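Local atomic coordinates of auracyanin-A (Chloroflexus aurantiacus, PDB entry 2AAN), a protein that binds a single copper ion in a cupredoxin fold and probably serves as a soluble electron acceptor for the membrane-bound alternative complex III. Residues 32-43 with 112-123. Numbering follows the deposited sequence.
Sequences FDKTELTVSAGQ and TAPAAGTYLYIC. With CU (copper (II) ion), chain B.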
loop_
_atom_site.group_PDB
_atom_site.type_symbol
_atom_site.label_atom_id
_atom_site.label_comp_id
_atom_site.label_asym_id
_atom_site.label_seq_id
_atom_site.Cartn_x
_atom_site.Cartn_y
_atom_site.Cartn_z
ATOM N N PHE A 32 -5.788 7.014 2.687
ATOM C CA PHE A 32 -5.707 6.083 3.800
ATOM C C PHE A 32 -6.122 6.827 5.050
ATOM O O PHE A 32 -5.877 8.035 5.193
ATOM C CB PHE A 32 -4.298 5.521 3.955
ATOM C CG PHE A 32 -3.833 4.676 2.794
ATOM C CD1 PHE A 32 -2.923 5.169 1.886
ATOM C CD2 PHE A 32 -4.259 3.367 2.675
ATOM C CE1 PHE A 32 -2.464 4.366 0.832
ATOM C CE2 PHE A 32 -3.847 2.575 1.629
ATOM C CZ PHE A 32 -2.957 3.084 0.687
ATOM N N ASP A 33 -6.702 6.103 5.983
ATOM C CA ASP A 33 -7.068 6.686 7.284
ATOM C C ASP A 33 -5.932 6.870 8.270
ATOM O O ASP A 33 -6.152 7.365 9.339
ATOM C CB ASP A 33 -8.231 5.950 7.947
ATOM C CG ASP A 33 -7.933 4.523 8.405
ATOM O OD1 ASP A 33 -6.806 4.008 8.386
ATOM O OD2 ASP A 33 -8.922 3.908 8.853
ATOM N N LYS A 34 -4.742 6.416 7.902
ATOM C CA LYS A 34 -3.518 6.680 8.609
ATOM C C LYS A 34 -2.490 7.073 7.535
ATOM O O LYS A 34 -2.303 6.364 6.512
ATOM C CB LYS A 34 -3.025 5.431 9.368
ATOM C CG LYS A 34 -4.028 4.811 10.344
ATOM C CD LYS A 34 -3.385 3.724 11.175
ATOM C CE LYS A 34 -4.312 3.140 12.224
ATOM N NZ LYS A 34 -3.590 1.981 12.893
ATOM N N THR A 35 -1.814 8.185 7.778
ATOM C CA THR A 35 -0.817 8.688 6.838
ATOM C C THR A 35 0.578 8.437 7.349
ATOM O O THR A 35 1.553 8.712 6.646
ATOM C CB THR A 35 -0.935 10.199 6.522
ATOM O OG1 THR A 35 -0.899 10.974 7.728
ATOM C CG2 THR A 35 -2.166 10.470 5.716
ATOM N N GLU A 36 0.666 7.862 8.529
ATOM C CA GLU A 36 1.911 7.302 8.904
ATOM C C GLU A 36 1.906 6.161 9.895
ATOM O O GLU A 36 1.094 6.106 10.802
ATOM C CB GLU A 36 2.875 8.390 9.279
ATOM C CG GLU A 36 2.808 8.736 10.708
ATOM C CD GLU A 36 4.171 8.780 11.331
ATOM O OE1 GLU A 36 5.097 9.274 10.674
ATOM O OE2 GLU A 36 4.289 8.345 12.491
ATOM N N LEU A 37 2.827 5.249 9.648
ATOM C CA LEU A 37 3.008 4.018 10.422
ATOM C C LEU A 37 4.454 3.917 10.830
ATOM O O LEU A 37 5.320 4.332 10.083
ATOM C CB LEU A 37 2.646 2.811 9.568
ATOM C CG LEU A 37 1.272 2.825 8.907
ATOM C CD1 LEU A 37 1.096 1.609 7.992
ATOM C CD2 LEU A 37 0.140 2.904 9.943
ATOM N N THR A 38 4.706 3.429 12.042
ATOM C CA THR A 38 6.051 3.263 12.536
ATOM C C THR A 38 6.212 1.833 12.985
ATOM O O THR A 38 5.367 1.313 13.703
ATOM C CB THR A 38 6.350 4.175 13.721
ATOM O OG1 THR A 38 6.143 5.528 13.334
ATOM C CG2 THR A 38 7.804 4.019 14.148
ATOM N N VAL A 39 7.279 1.201 12.506
ATOM C CA VAL A 39 7.617 -0.159 12.886
ATOM C C VAL A 39 9.121 -0.186 13.133
ATOM O O VAL A 39 9.804 0.820 12.894
ATOM C CB VAL A 39 7.206 -1.194 11.806
ATOM C CG1 VAL A 39 5.669 -1.206 11.641
ATOM C CG2 VAL A 39 7.884 -0.923 10.462
ATOM N N SER A 40 9.624 -1.333 13.586
ATOM C CA SER A 40 11.076 -1.561 13.768
ATOM C C SER A 40 11.613 -2.362 12.606
ATOM O O SER A 40 10.916 -3.210 12.075
ATOM C CB SER A 40 11.349 -2.342 15.059
ATOM O OG SER A 40 10.558 -1.838 16.120
ATOM N N ALA A 41 12.863 -2.124 12.229
ATOM C CA ALA A 41 13.477 -2.877 11.153
ATOM C C ALA A 41 13.471 -4.398 11.471
ATOM O O ALA A 41 13.720 -4.801 12.593
ATOM C CB ALA A 41 14.901 -2.385 10.916
ATOM N N GLY A 42 13.151 -5.222 10.492
ATOM C CA GLY A 42 13.168 -6.678 10.660
ATOM C C GLY A 42 11.921 -7.228 11.349
ATOM O O GLY A 42 11.714 -8.442 11.385
ATOM N N GLN A 43 11.101 -6.350 11.923
ATOM C CA GLN A 43 9.882 -6.763 12.602
ATOM C C GLN A 43 8.900 -7.384 11.610
ATOM O O GLN A 43 8.765 -6.883 10.486
ATOM C CB GLN A 43 9.237 -5.559 13.301
ATOM C CG GLN A 43 7.992 -5.892 14.082
ATOM C CD GLN A 43 7.485 -4.733 14.906
ATOM O OE1 GLN A 43 7.637 -3.574 14.537
ATOM N NE2 GLN A 43 6.893 -5.048 16.056
ATOM N N THR A 112 8.298 -8.733 6.348
ATOM C CA THR A 112 9.382 -8.374 7.234
ATOM C C THR A 112 9.744 -6.928 6.946
ATOM O O THR A 112 10.059 -6.574 5.810
ATOM C CB THR A 112 10.618 -9.233 6.978
ATOM O OG1 THR A 112 10.310 -10.612 7.269
ATOM C CG2 THR A 112 11.796 -8.769 7.861
ATOM N N ALA A 113 9.742 -6.092 7.973
ATOM C CA ALA A 113 9.992 -4.669 7.746
ATOM C C ALA A 113 11.374 -4.499 7.187
ATOM O O ALA A 113 12.299 -5.201 7.628
ATOM C CB ALA A 113 9.890 -3.902 9.010
ATOM N N PRO A 114 11.547 -3.572 6.233
ATOM C CA PRO A 114 12.854 -3.359 5.616
ATOM C C PRO A 114 13.883 -2.723 6.561
ATOM O O PRO A 114 13.641 -2.582 7.747
ATOM C CB PRO A 114 12.533 -2.423 4.457
ATOM C CG PRO A 114 11.298 -1.699 4.886
ATOM C CD PRO A 114 10.512 -2.701 5.646
ATOM N N ALA A 115 15.026 -2.315 6.025
ATOM C CA ALA A 115 16.033 -1.601 6.820
ATOM C C ALA A 115 15.488 -0.281 7.353
ATOM O O ALA A 115 14.545 0.266 6.784
ATOM C CB ALA A 115 17.278 -1.350 5.972
ATOM N N ALA A 116 16.077 0.219 8.445
ATOM C CA ALA A 116 15.737 1.547 8.969
ATOM C C ALA A 116 15.700 2.604 7.871
ATOM O O ALA A 116 16.541 2.618 6.970
ATOM C CB ALA A 116 16.708 1.969 10.063
ATOM N N GLY A 117 14.721 3.496 7.965
ATOM C CA GLY A 117 14.427 4.450 6.895
ATOM C C GLY A 117 12.947 4.821 6.828
ATOM O O GLY A 117 12.149 4.414 7.673
ATOM N N THR A 118 12.586 5.626 5.841
ATOM C CA THR A 118 11.183 5.937 5.590
ATOM C C THR A 118 10.832 5.484 4.187
ATOM O O THR A 118 11.646 5.553 3.274
ATOM C CB THR A 118 10.855 7.437 5.797
ATOM O OG1 THR A 118 11.574 8.218 4.845
ATOM C CG2 THR A 118 11.265 7.864 7.185
ATOM N N TYR A 119 9.623 4.970 4.034
ATOM C CA TYR A 119 9.185 4.362 2.784
ATOM C C TYR A 119 7.809 4.894 2.483
ATOM O O TYR A 119 7.083 5.257 3.378
ATOM C CB TYR A 119 9.125 2.841 2.952
ATOM C CG TYR A 119 10.475 2.231 3.301
ATOM C CD1 TYR A 119 11.297 1.703 2.302
ATOM C CD2 TYR A 119 10.924 2.191 4.621
ATOM C CE1 TYR A 119 12.541 1.150 2.611
ATOM C CE2 TYR A 119 12.176 1.642 4.950
ATOM C CZ TYR A 119 12.969 1.117 3.943
ATOM O OH TYR A 119 14.185 0.575 4.264
ATOM N N LEU A 120 7.451 4.945 1.223
ATOM C CA LEU A 120 6.092 5.356 0.856
ATOM C C LEU A 120 5.220 4.141 0.723
ATOM O O LEU A 120 5.680 3.101 0.257
ATOM C CB LEU A 120 6.090 6.092 -0.480
ATOM C CG LEU A 120 6.836 7.406 -0.511
ATOM C CD1 LEU A 120 7.002 7.901 -1.948
ATOM C CD2 LEU A 120 6.162 8.461 0.330
ATOM N N TYR A 121 3.971 4.265 1.169
ATOM C CA TYR A 121 2.953 3.336 0.770
ATOM C C TYR A 121 1.922 4.098 -0.021
ATOM O O TYR A 121 1.701 5.268 0.242
ATOM C CB TYR A 121 2.354 2.535 1.943
ATOM C CG TYR A 121 1.788 3.313 3.113
ATOM C CD1 TYR A 121 0.510 3.859 3.054
ATOM C CD2 TYR A 121 2.503 3.449 4.306
ATOM C CE1 TYR A 121 -0.030 4.525 4.139
ATOM C CE2 TYR A 121 1.967 4.105 5.386
ATOM C CZ TYR A 121 0.707 4.662 5.305
ATOM O OH TYR A 121 0.157 5.355 6.372
ATOM N N ILE A 122 1.410 3.438 -1.063
ATOM C CA ILE A 122 0.526 4.030 -2.048
ATOM C C ILE A 122 -0.559 3.030 -2.423
ATOM O O ILE A 122 -0.476 1.838 -2.126
ATOM C CB ILE A 122 1.260 4.472 -3.343
ATOM C CG1 ILE A 122 1.830 3.257 -4.120
ATOM C CG2 ILE A 122 2.397 5.410 -3.002
ATOM C CD1 ILE A 122 2.427 3.577 -5.471
ATOM N N CYS A 123 -1.601 3.545 -3.060
ATOM C CA CYS A 123 -2.579 2.676 -3.719
ATOM C C CYS A 123 -2.391 2.865 -5.209
ATOM O O CYS A 123 -2.315 3.998 -5.653
ATOM C CB CYS A 123 -3.975 3.082 -3.323
ATOM S SG CYS A 123 -5.307 2.291 -4.253
HETATM CU CU CU B . -7.200 3.318 -3.716
#
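Y121 meets 32-43 through its phenol OH, the ring edge turned to F32, and CE2. Its OH donates to K34 O at 2.7 Å, with the donor well above the carbonyl plane, not on a lone pair. One edge, CD1 and CE1, points at a face of F32 in a T-shaped pair with planes at 80° and centroids 5.2 Å apart. Y121 CE2 lies 3.7 Å from L37 CD1, the two side chains crossing at about a right angle. The first torsion (chi1 55°) sets Y121 CG between its backbone N and carbonyl carbon, and from there the ring extends toward 32-43. A leucine in place of Y121 would probably leave K34 O without this donor and the F32 face without its edge-on partner.

At the far end the link is backbone. A113 N donates to Q43 O at 2.8 Å, close to straight at 163°, and G42 N to A113 O at 3.0 Å. A113 CB also packs on V39 CG2. The type II turn S40-Q43 supplies G42 N and Q43 O, with G42 at the positive phi that favours glycine; the Q43 side chain folds back so that its OE1 accepts from S40 N at 3.1 Å, while NE2 bonds G17 O.

Further out, W60 meets both the Y121 and F32 rings. F32 CZ lies 4.1 Å from C123 CB and the ring touches M132, a copper ligand; C123 SG binds copper at 2.2 Å alongside H58 and H128. Strand 133-138 lies between 36-39 and 117-122 in one sheet, and the aromatic cluster borders the blue-copper end of the cupredoxin fold.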